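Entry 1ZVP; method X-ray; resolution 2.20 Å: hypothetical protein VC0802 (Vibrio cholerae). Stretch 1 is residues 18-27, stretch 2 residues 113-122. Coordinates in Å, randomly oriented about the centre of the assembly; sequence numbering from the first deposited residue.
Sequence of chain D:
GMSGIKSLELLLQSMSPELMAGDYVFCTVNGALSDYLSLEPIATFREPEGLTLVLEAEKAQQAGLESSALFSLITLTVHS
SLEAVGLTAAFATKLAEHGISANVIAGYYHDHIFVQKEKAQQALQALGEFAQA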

ATOM      1  N   GLU D  18       5.878   5.963  13.574  1.00 34.77           N
ATOM      2  CA  GLU D  18       6.555   7.238  13.652  1.00 34.53           C
ATOM      3  C   GLU D  18       5.970   8.205  12.647  1.00 34.00           C
ATOM      4  O   GLU D  18       5.782   7.854  11.484  1.00 34.62           O
ATOM      5  CB  GLU D  18       8.059   7.073  13.451  1.00 34.92           C
ATOM      6  CG  GLU D  18       8.432   6.103  12.375  1.00 36.83           C
ATOM      7  CD  GLU D  18       9.892   6.160  12.013  1.00 40.25           C
ATOM      8  OE1 GLU D  18      10.236   5.738  10.884  1.00 42.63           O
ATOM      9  OE2 GLU D  18      10.698   6.619  12.851  1.00 42.95           O
ATOM     10  N   LEU D  19       5.656   9.408  13.114  1.00 33.17           N
ATOM     11  CA  LEU D  19       5.090  10.453  12.268  1.00 32.61           C
ATOM     12  C   LEU D  19       6.208  11.169  11.528  1.00 32.41           C
ATOM     13  O   LEU D  19       7.102  11.730  12.156  1.00 31.66           O
ATOM     14  CB  LEU D  19       4.339  11.476  13.118  1.00 31.98           C
ATOM     15  CG  LEU D  19       2.987  12.068  12.718  1.00 31.48           C
ATOM     16  CD1 LEU D  19       2.974  13.528  13.089  1.00 29.21           C
ATOM     17  CD2 LEU D  19       2.575  11.860  11.246  1.00 29.15           C
ATOM     18  N   MET D  20       6.135  11.150  10.196  1.00 32.99           N
ATOM     19  CA  MET D  20       7.096  11.844   9.324  1.00 33.22           C
ATOM     20  C   MET D  20       6.700  13.304   9.063  1.00 33.25           C
ATOM     21  O   MET D  20       5.531  13.681   9.179  1.00 33.01           O
ATOM     22  CB  MET D  20       7.259  11.098   7.982  1.00 33.75           C
ATOM     23  CG  MET D  20       7.626   9.609   8.110  1.00 34.14           C
ATOM     24  SD  MET D  20       9.155   9.357   9.020  1.00 35.45           S
ATOM     25  CE  MET D  20       8.553   8.266  10.231  1.00 33.77           C
ATOM     26  N   ALA D  21       7.692  14.122   8.727  1.00 33.32           N
ATOM     27  CA  ALA D  21       7.464  15.493   8.327  1.00 33.14           C
ATOM     28  C   ALA D  21       6.749  15.542   6.985  1.00 33.27           C
ATOM     29  O   ALA D  21       6.960  14.682   6.134  1.00 33.38           O
ATOM     30  CB  ALA D  21       8.772  16.215   8.234  1.00 32.85           C
ATOM     31  N   GLY D  22       5.889  16.545   6.816  1.00 33.85           N
ATOM     32  CA  GLY D  22       5.279  16.850   5.526  1.00 34.43           C
ATOM     33  C   GLY D  22       3.789  16.582   5.400  1.00 35.18           C
ATOM     34  O   GLY D  22       3.258  15.633   6.001  1.00 35.45           O
ATOM     35  N   ASP D  23       3.112  17.424   4.616  1.00 35.52           N
ATOM     36  CA  ASP D  23       1.717  17.175   4.233  1.00 35.98           C
ATOM     37  C   ASP D  23       1.720  16.618   2.830  1.00 35.82           C
ATOM     38  O   ASP D  23       2.364  17.170   1.946  1.00 35.89           O
ATOM     39  CB  ASP D  23       0.864  18.452   4.262  1.00 36.20           C
ATOM     40  CG  ASP D  23       0.799  19.105   5.642  1.00 37.51           C
ATOM     41  OD1 ASP D  23       1.120  18.466   6.678  1.00 37.79           O
ATOM     42  OD2 ASP D  23       0.405  20.293   5.676  1.00 39.52           O
ATOM     43  N   TYR D  24       0.997  15.526   2.622  1.00 35.78           N
ATOM     44  CA  TYR D  24       1.046  14.834   1.352  1.00 35.89           C
ATOM     45  C   TYR D  24      -0.312  14.837   0.698  1.00 36.02           C
ATOM     46  O   TYR D  24      -1.321  14.981   1.377  1.00 35.87           O
ATOM     47  CB  TYR D  24       1.611  13.405   1.521  1.00 36.04           C
ATOM     48  CG  TYR D  24       3.087  13.423   1.880  1.00 35.56           C
ATOM     49  CD1 TYR D  24       4.066  13.501   0.887  1.00 34.99           C
ATOM     50  CD2 TYR D  24       3.499  13.403   3.216  1.00 35.03           C
ATOM     51  CE1 TYR D  24       5.411  13.552   1.216  1.00 34.82           C
ATOM     52  CE2 TYR D  24       4.840  13.452   3.555  1.00 34.79           C
ATOM     53  CZ  TYR D  24       5.789  13.525   2.552  1.00 35.46           C
ATOM     54  OH  TYR D  24       7.125  13.564   2.890  1.00 36.40           O
ATOM     55  N   VAL D  25      -0.317  14.717  -0.626  1.00 36.32           N
ATOM     56  CA  VAL D  25      -1.539  14.663  -1.408  1.00 36.72           C
ATOM     57  C   VAL D  25      -1.412  13.579  -2.467  1.00 37.44           C
ATOM     58  O   VAL D  25      -0.310  13.273  -2.918  1.00 37.04           O
ATOM     59  CB  VAL D  25      -1.874  16.032  -2.068  1.00 36.60           C
ATOM     60  CG1 VAL D  25      -2.081  17.103  -1.014  1.00 35.87           C
ATOM     61  CG2 VAL D  25      -0.798  16.460  -3.063  1.00 36.63           C
ATOM     62  N   PHE D  26      -2.541  12.989  -2.844  1.00 38.73           N
ATOM     63  CA  PHE D  26      -2.578  12.005  -3.919  1.00 40.22           C
ATOM     64  C   PHE D  26      -3.073  12.669  -5.190  1.00 41.47           C
ATOM     65  O   PHE D  26      -4.005  13.465  -5.154  1.00 41.79           O
ATOM     66  CB  PHE D  26      -3.490  10.827  -3.560  1.00 40.08           C
ATOM     67  CG  PHE D  26      -2.834   9.778  -2.693  1.00 39.93           C
ATOM     68  CD1 PHE D  26      -2.624   8.493  -3.180  1.00 39.71           C
ATOM     69  CD2 PHE D  26      -2.444  10.069  -1.382  1.00 39.89           C
ATOM     70  CE1 PHE D  26      -2.034   7.517  -2.379  1.00 39.48           C
ATOM     71  CE2 PHE D  26      -1.846   9.102  -0.578  1.00 39.29           C
ATOM     72  CZ  PHE D  26      -1.644   7.826  -1.075  1.00 39.34           C
ATOM     73  N   CYS D  27      -2.434  12.344  -6.309  1.00 42.97           N
ATOM     74  CA  CYS D  27      -2.775  12.927  -7.599  1.00 44.56           C
ATOM     75  C   CYS D  27      -2.748  11.855  -8.642  1.00 45.23           C
ATOM     76  O   CYS D  27      -1.982  10.895  -8.538  1.00 45.75           O
ATOM     77  CB  CYS D  27      -1.758  13.986  -8.023  1.00 44.42           C
ATOM     78  SG  CYS D  27      -1.536  15.336  -6.883  1.00 47.56           S
ATOM     79  N   ILE D 113       2.035   4.525   5.864  1.00 34.65           N
ATOM     80  CA  ILE D 113       0.602   4.714   5.910  1.00 34.54           C
ATOM     81  C   ILE D 113       0.300   6.194   5.783  1.00 34.23           C
ATOM     82  O   ILE D 113       0.855   7.005   6.518  1.00 34.19           O
ATOM     83  CB  ILE D 113       0.019   4.140   7.220  1.00 34.55           C
ATOM     84  CG1 ILE D 113       0.410   2.670   7.368  1.00 34.34           C
ATOM     85  CG2 ILE D 113      -1.497   4.277   7.265  1.00 34.66           C
ATOM     86  CD1 ILE D 113       0.320   2.198   8.767  1.00 34.90           C
ATOM     87  N   PHE D 114      -0.549   6.544   4.822  1.00 34.46           N
ATOM     88  CA  PHE D 114      -1.060   7.911   4.694  1.00 34.19           C
ATOM     89  C   PHE D 114      -2.451   7.985   5.307  1.00 34.37           C
ATOM     90  O   PHE D 114      -3.382   7.343   4.839  1.00 34.56           O
ATOM     91  CB  PHE D 114      -1.062   8.372   3.232  1.00 33.72           C
ATOM     92  CG  PHE D 114       0.308   8.478   2.636  1.00 32.86           C
ATOM     93  CD1 PHE D 114       0.982   9.699   2.628  1.00 32.42           C
ATOM     94  CD2 PHE D 114       0.941   7.350   2.102  1.00 32.76           C
ATOM     95  CE1 PHE D 114       2.271   9.804   2.102  1.00 33.55           C
ATOM     96  CE2 PHE D 114       2.227   7.440   1.553  1.00 33.92           C
ATOM     97  CZ  PHE D 114       2.897   8.673   1.550  1.00 33.77           C
ATOM     98  N   VAL D 115      -2.570   8.744   6.384  1.00 34.93           N
ATOM     99  CA  VAL D 115      -3.862   9.006   7.004  1.00 35.57           C
ATOM    100  C   VAL D 115      -4.199  10.490   6.838  1.00 36.81           C
ATOM    101  O   VAL D 115      -3.309  11.306   6.613  1.00 37.22           O
ATOM    102  CB  VAL D 115      -3.893   8.604   8.514  1.00 34.95           C
ATOM    103  CG1 VAL D 115      -3.523   7.128   8.688  1.00 33.95           C
ATOM    104  CG2 VAL D 115      -2.986   9.503   9.347  1.00 34.00           C
ATOM    105  N   GLN D 116      -5.482  10.834   6.927  1.00 38.00           N
ATOM    106  CA  GLN D 116      -5.914  12.226   6.938  1.00 38.78           C
ATOM    107  C   GLN D 116      -5.118  12.981   7.965  1.00 38.97           C
ATOM    108  O   GLN D 116      -4.898  12.479   9.067  1.00 39.34           O
ATOM    109  CB  GLN D 116      -7.386  12.324   7.292  1.00 38.97           C
ATOM    110  CG  GLN D 116      -8.314  11.886   6.191  1.00 41.39           C
ATOM    111  CD  GLN D 116      -9.747  11.762   6.674  1.00 44.91           C
ATOM    112  OE1 GLN D 116     -10.616  11.279   5.948  1.00 46.66           O
ATOM    113  NE2 GLN D 116     -10.002  12.196   7.905  1.00 45.68           N
ATOM    114  N   LYS D 117      -4.697  14.188   7.604  1.00 39.48           N
ATOM    115  CA  LYS D 117      -3.825  14.990   8.446  1.00 39.72           C
ATOM    116  C   LYS D 117      -4.403  15.218   9.846  1.00 40.37           C
ATOM    117  O   LYS D 117      -3.668  15.162  10.843  1.00 40.04           O
ATOM    118  CB  LYS D 117      -3.504  16.322   7.766  1.00 39.60           C
ATOM    119  CG  LYS D 117      -2.397  17.078   8.472  1.00 39.78           C
ATOM    120  CD  LYS D 117      -2.369  18.536   8.112  1.00 40.04           C
ATOM    121  CE  LYS D 117      -1.340  19.247   8.965  1.00 40.16           C
ATOM    122  NZ  LYS D 117      -1.134  20.636   8.494  1.00 41.32           N
ATOM    123  N   GLU D 118      -5.718  15.459   9.911  1.00 41.22           N
ATOM    124  CA  GLU D 118      -6.407  15.727  11.186  1.00 42.05           C
ATOM    125  C   GLU D 118      -6.404  14.531  12.134  1.00 41.42           C
ATOM    126  O   GLU D 118      -6.520  14.693  13.344  1.00 41.72           O
ATOM    127  CB  GLU D 118      -7.843  16.228  10.957  1.00 42.78           C
ATOM    128  CG  GLU D 118      -7.941  17.764  10.771  1.00 46.53           C
ATOM    129  CD  GLU D 118      -9.122  18.425  11.536  1.00 51.26           C
ATOM    130  OE1 GLU D 118     -10.271  18.444  11.004  1.00 52.52           O
ATOM    131  OE2 GLU D 118      -8.885  18.943  12.663  1.00 51.54           O
ATOM    132  N   LYS D 119      -6.242  13.340  11.571  1.00 40.84           N
ATOM    133  CA  LYS D 119      -6.275  12.102  12.326  1.00 40.28           C
ATOM    134  C   LYS D 119      -4.890  11.521  12.619  1.00 40.05           C
ATOM    135  O   LYS D 119      -4.777  10.387  13.072  1.00 40.00           O
ATOM    136  CB  LYS D 119      -7.165  11.092  11.603  1.00 40.20           C
ATOM    137  CG  LYS D 119      -8.636  11.346  11.853  1.00 40.25           C
ATOM    138  CD  LYS D 119      -9.492  10.568  10.899  1.00 41.67           C
ATOM    139  CE  LYS D 119     -10.961  10.701  11.269  1.00 42.96           C
ATOM    140  NZ  LYS D 119     -11.824  10.046  10.244  1.00 44.81           N
ATOM    141  N   ALA D 120      -3.848  12.315  12.388  1.00 39.96           N
ATOM    142  CA  ALA D 120      -2.458  11.871  12.536  1.00 40.03           C
ATOM    143  C   ALA D 120      -2.056  11.458  13.962  1.00 40.07           C
ATOM    144  O   ALA D 120      -1.395  10.430  14.153  1.00 40.19           O
ATOM    145  CB  ALA D 120      -1.508  12.925  12.000  1.00 39.92           C
ATOM    146  N   GLN D 121      -2.438  12.247  14.960  1.00 40.05           N
ATOM    147  CA  GLN D 121      -2.121  11.876  16.334  1.00 40.22           C
ATOM    148  C   GLN D 121      -2.922  10.655  16.798  1.00 40.08           C
ATOM    149  O   GLN D 121      -2.382   9.806  17.507  1.00 40.08           O
ATOM    150  CB  GLN D 121      -2.268  13.059  17.294  1.00 40.38           C
ATOM    151  CG  GLN D 121      -1.278  14.192  17.039  1.00 41.33           C
ATOM    152  CD  GLN D 121       0.167  13.763  17.182  1.00 42.83           C
ATOM    153  OE1 GLN D 121       0.514  13.023  18.102  1.00 44.81           O
ATOM    154  NE2 GLN D 121       1.022  14.230  16.277  1.00 42.35           N
ATOM    155  N   GLN D 122      -4.183  10.551  16.372  1.00 40.16           N
ATOM    156  CA  GLN D 122      -5.024   9.395  16.709  1.00 40.35           C
ATOM    157  C   GLN D 122      -4.533   8.110  16.069  1.00 39.62           C
ATOM    158  O   GLN D 122      -4.669   7.040  16.663  1.00 39.72           O
ATOM    159  CB  GLN D 122      -6.489   9.601  16.329  1.00 40.66           C
ATOM    160  CG  GLN D 122      -7.199  10.687  17.101  1.00 44.13           C
ATOM    161  CD  GLN D 122      -7.365  11.967  16.282  1.00 48.57           C
ATOM    162  OE1 GLN D 122      -8.487  12.294  15.853  1.00 49.95           O
ATOM    163  NE2 GLN D 122      -6.247  12.686  16.038  1.00 48.08           N
TER

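Contacts between segments far apart in sequence often combine one charged tether near the surface with apolar and aromatic packing that does most of the filling, and the pairing of residues 18-27 with residues 113-122 in this Vibrio cholerae protein is a compact example. At least 88 positions separate any two residues that touch, so the contact is a product of the fold and not of chain proximity.

The strongest polar element is a salt bridge. Lys117 NZ donates a hydrogen bond to Asp23 OD2 over 3.2 Å, joining opposite charges directly. The two partners reach this point differently. Lys117 directs its CA-to-CB bond toward the first stretch and extends with all four chi angles in the t well, which carries the ammonium group well clear of its own backbone. Asp23 sets out sideways, with chi1 in the m well, and its carboxylate end comes nearer to the second stretch. The CA atoms of Asp23 and Lys117 lie 7.3 Å apart, and the two side chains meet at their charged ends. No other hydrogen bond crosses between the stretches.

Backbone hydrogen bonds shape the segment that presents the lysine. Lys119 N bonds to Gln116 O at 3.0 Å and Ala120 N to Lys117 O at 3.2 Å, tightening the chain through a short 3-10 segment as strand 113-116 gives way to the helix. Lys119 occupies the N-cap position of that helix. A weak hydrogen bond from Gln122 NE2 to Glu118 O, 3.4 Å long, links the helix residue Gln122 back to the 3-10 segment.

Next to the salt bridge in sequence, the packing becomes aromatic, with Phe114 as its hub. This buried residue gives up 77 Å² to the other stretch, the largest share of any residue here, and engages two rings. It turns its edge toward the face of Tyr24 in an offset edge-to-face pair, with centroids 5.7 Å apart and planes at 78°. The closest atoms of this pair are Tyr24 CB and Phe114 CE1, at 3.7 Å, so the tyrosine's CB takes part in the packing as well as its ring. Toward Phe26 the roles reverse: Phe114 offers its face to the edge of Phe26, with planes at 90° and centroids 5.5 Å apart, and Phe26 CE2 comes within 3.9 Å of Phe114 CG. One ring thus serves as edge in one pair and face in the other. Between the two aromatic residues of the strand, Val25 points away, as the alternation of a strand would lead one to expect.

At the other end of the contact the packing is more exposed. Leu19 points toward the second stretch, where its CD2 meets Ala120 CB at 4.3 Å and its CD1 lies 3.8 Å from Gln121 NE2. Gln121 directs its CA-to-CB bond away, yet the end of its side chain folds back with chi1 and chi2 both m. In all, 331 Å² is buried, counting both sides.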